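Local coordinates for beta-lactamase/D-alanine Carboxypeptidase (Yersinia pestis, PDB 3RJU), which probably acts as a serine hydrolase of the beta-lactamase and D-alanine carboxypeptidase family, cleaving beta-lactam rings or trimming D-alanine from cell-wall peptides, at residues H114-P119 with N161-L166. Residues are numbered along the deposited sequence; the frame is centred on the assembly and turned at random.
Sequences HTSGLP and NLAYDL
Tyr164 OH is held by two hydrogen bonds, to Ala112 O and Ser69 OG, while Tyr164 CE2 on the same ring lies 3.6 Å from His114 CE1. This is a worked example of how the fold of serine beta-lactamases and penicillin-binding proteins can seat a loop on a helix: residues 114-119 meet the N-terminal part of helix 162-175, which follows on from a probable (S/Y)xN motif. The His114 and Tyr164 planes are inclined at 40°, an oblique pairing. His114 is in turn stacked on Tyr159, His114 ND1 is hydrogen-bonded to the backbone N of Ser160, and the imidazole side chain touches Lys65 of the presumed SxxK pattern. Farther along, the loop folds into an ST turn: Ser116 OG accepts a hydrogen bond from Leu118 N at 3.1 Å, with an N-H...O angle of 159°. That same OG rests 4.0 Å from Ala163 CB. Apolar contacts continue the seam, with the CD1 methyl of Leu118 lying 3.7 Å from Leu166 CD1 and also near Ala163 CB. Leu162 crosses Pro119 obliquely, its CD2 4.0 Å from Pro119 CG; Pro119 O, hydrogen-bonded to Ser160 OG, sits 3.8 Å from Leu162 CB.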
loop_
_atom_site.group_PDB
_atom_site.type_symbol
_atom_site.label_atom_id
_atom_site.label_comp_id
_atom_site.label_asym_id
_atom_site.label_seq_id
_atom_site.Cartn_x
_atom_site.Cartn_y
_atom_site.Cartn_z
ATOM N N HIS A 114 1.021 -4.120 -12.003
ATOM C CA HIS A 114 -0.335 -4.576 -12.354
ATOM C C HIS A 114 -0.519 -4.897 -13.840
ATOM O O HIS A 114 -1.648 -4.869 -14.371
ATOM C CB HIS A 114 -1.417 -3.577 -11.883
ATOM C CG HIS A 114 -1.337 -3.272 -10.423
ATOM N ND1 HIS A 114 -1.642 -4.196 -9.438
ATOM C CD2 HIS A 114 -0.947 -2.148 -9.782
ATOM C CE1 HIS A 114 -1.451 -3.642 -8.251
ATOM N NE2 HIS A 114 -1.027 -2.402 -8.434
ATOM N N THR A 115 0.588 -5.210 -14.509
ATOM C CA THR A 115 0.530 -5.458 -15.949
ATOM C C THR A 115 0.809 -6.920 -16.336
ATOM O O THR A 115 1.100 -7.223 -17.504
ATOM C CB THR A 115 1.489 -4.526 -16.719
ATOM O OG1 THR A 115 2.818 -4.690 -16.214
ATOM C CG2 THR A 115 1.030 -3.062 -16.567
ATOM N N SER A 116 0.689 -7.827 -15.372
ATOM C CA SER A 116 1.077 -9.217 -15.614
ATOM C C SER A 116 0.045 -10.034 -16.398
ATOM O O SER A 116 0.367 -11.120 -16.865
ATOM C CB SER A 116 1.333 -9.943 -14.279
ATOM O OG SER A 116 0.095 -10.170 -13.597
ATOM N N GLY A 117 -1.195 -9.553 -16.493
ATOM C CA GLY A 117 -2.244 -10.335 -17.106
ATOM C C GLY A 117 -2.944 -11.298 -16.151
ATOM O O GLY A 117 -3.882 -12.009 -16.541
ATOM N N LEU A 118 -2.485 -11.344 -14.904
ATOM C CA LEU A 118 -3.111 -12.223 -13.919
ATOM C C LEU A 118 -4.403 -11.610 -13.391
ATOM O O LEU A 118 -4.592 -10.386 -13.435
ATOM C CB LEU A 118 -2.148 -12.495 -12.754
ATOM C CG LEU A 118 -0.925 -13.345 -13.078
ATOM C CD1 LEU A 118 0.040 -13.330 -11.889
ATOM C CD2 LEU A 118 -1.335 -14.781 -13.412
ATOM N N PRO A 119 -5.310 -12.455 -12.887
ATOM C CA PRO A 119 -6.551 -11.884 -12.350
ATOM C C PRO A 119 -6.319 -11.169 -11.021
ATOM O O PRO A 119 -5.268 -11.306 -10.396
ATOM C CB PRO A 119 -7.453 -13.105 -12.156
ATOM C CG PRO A 119 -6.501 -14.231 -11.966
ATOM C CD PRO A 119 -5.274 -13.922 -12.788
ATOM N N ASN A 161 -4.316 -8.278 -6.438
ATOM C CA ASN A 161 -3.808 -8.762 -5.167
ATOM C C ASN A 161 -2.998 -10.040 -5.349
ATOM O O ASN A 161 -1.872 -10.139 -4.841
ATOM C CB ASN A 161 -4.968 -8.965 -4.202
ATOM C CG ASN A 161 -5.628 -7.643 -3.835
ATOM O OD1 ASN A 161 -4.948 -6.627 -3.705
ATOM N ND2 ASN A 161 -6.949 -7.649 -3.666
ATOM N N LEU A 162 -3.569 -10.994 -6.087
ATOM C CA LEU A 162 -2.882 -12.249 -6.388
ATOM C C LEU A 162 -1.448 -12.017 -6.882
ATOM O O LEU A 162 -0.505 -12.635 -6.385
ATOM C CB LEU A 162 -3.651 -13.014 -7.455
ATOM C CG LEU A 162 -2.977 -14.270 -7.995
ATOM C CD1 LEU A 162 -2.714 -15.260 -6.841
ATOM C CD2 LEU A 162 -3.850 -14.898 -9.094
ATOM N N ALA A 163 -1.287 -11.149 -7.877
ATOM C CA ALA A 163 0.028 -10.896 -8.443
ATOM C C ALA A 163 1.023 -10.381 -7.397
ATOM O O ALA A 163 2.205 -10.736 -7.430
ATOM C CB ALA A 163 -0.079 -9.924 -9.640
ATOM N N TYR A 164 0.553 -9.523 -6.488
ATOM C CA TYR A 164 1.410 -8.970 -5.451
ATOM C C TYR A 164 1.816 -9.999 -4.388
ATOM O O TYR A 164 2.926 -9.933 -3.850
ATOM C CB TYR A 164 0.784 -7.724 -4.804
ATOM C CG TYR A 164 1.459 -6.458 -5.265
ATOM C CD1 TYR A 164 2.551 -5.952 -4.579
ATOM C CD2 TYR A 164 1.036 -5.797 -6.426
ATOM C CE1 TYR A 164 3.204 -4.809 -5.001
ATOM C CE2 TYR A 164 1.687 -4.650 -6.866
ATOM C CZ TYR A 164 2.770 -4.156 -6.137
ATOM O OH TYR A 164 3.428 -3.025 -6.546
ATOM N N ASP A 165 0.937 -10.957 -4.091
ATOM C CA ASP A 165 1.333 -12.027 -3.179
ATOM C C ASP A 165 2.306 -13.002 -3.861
ATOM O O ASP A 165 3.264 -13.477 -3.233
ATOM C CB ASP A 165 0.099 -12.701 -2.590
ATOM C CG ASP A 165 -0.662 -11.763 -1.689
ATOM O OD1 ASP A 165 0.021 -11.116 -0.859
ATOM O OD2 ASP A 165 -1.902 -11.644 -1.834
ATOM N N LEU A 166 2.087 -13.273 -5.147
ATOM C CA LEU A 166 3.086 -14.034 -5.904
ATOM C C LEU A 166 4.443 -13.314 -5.901
ATOM O O LEU A 166 5.479 -13.954 -5.827
ATOM C CB LEU A 166 2.631 -14.310 -7.341
ATOM C CG LEU A 166 1.449 -15.286 -7.469
ATOM C CD1 LEU A 166 0.885 -15.281 -8.892
ATOM C CD2 LEU A 166 1.834 -16.711 -7.047
#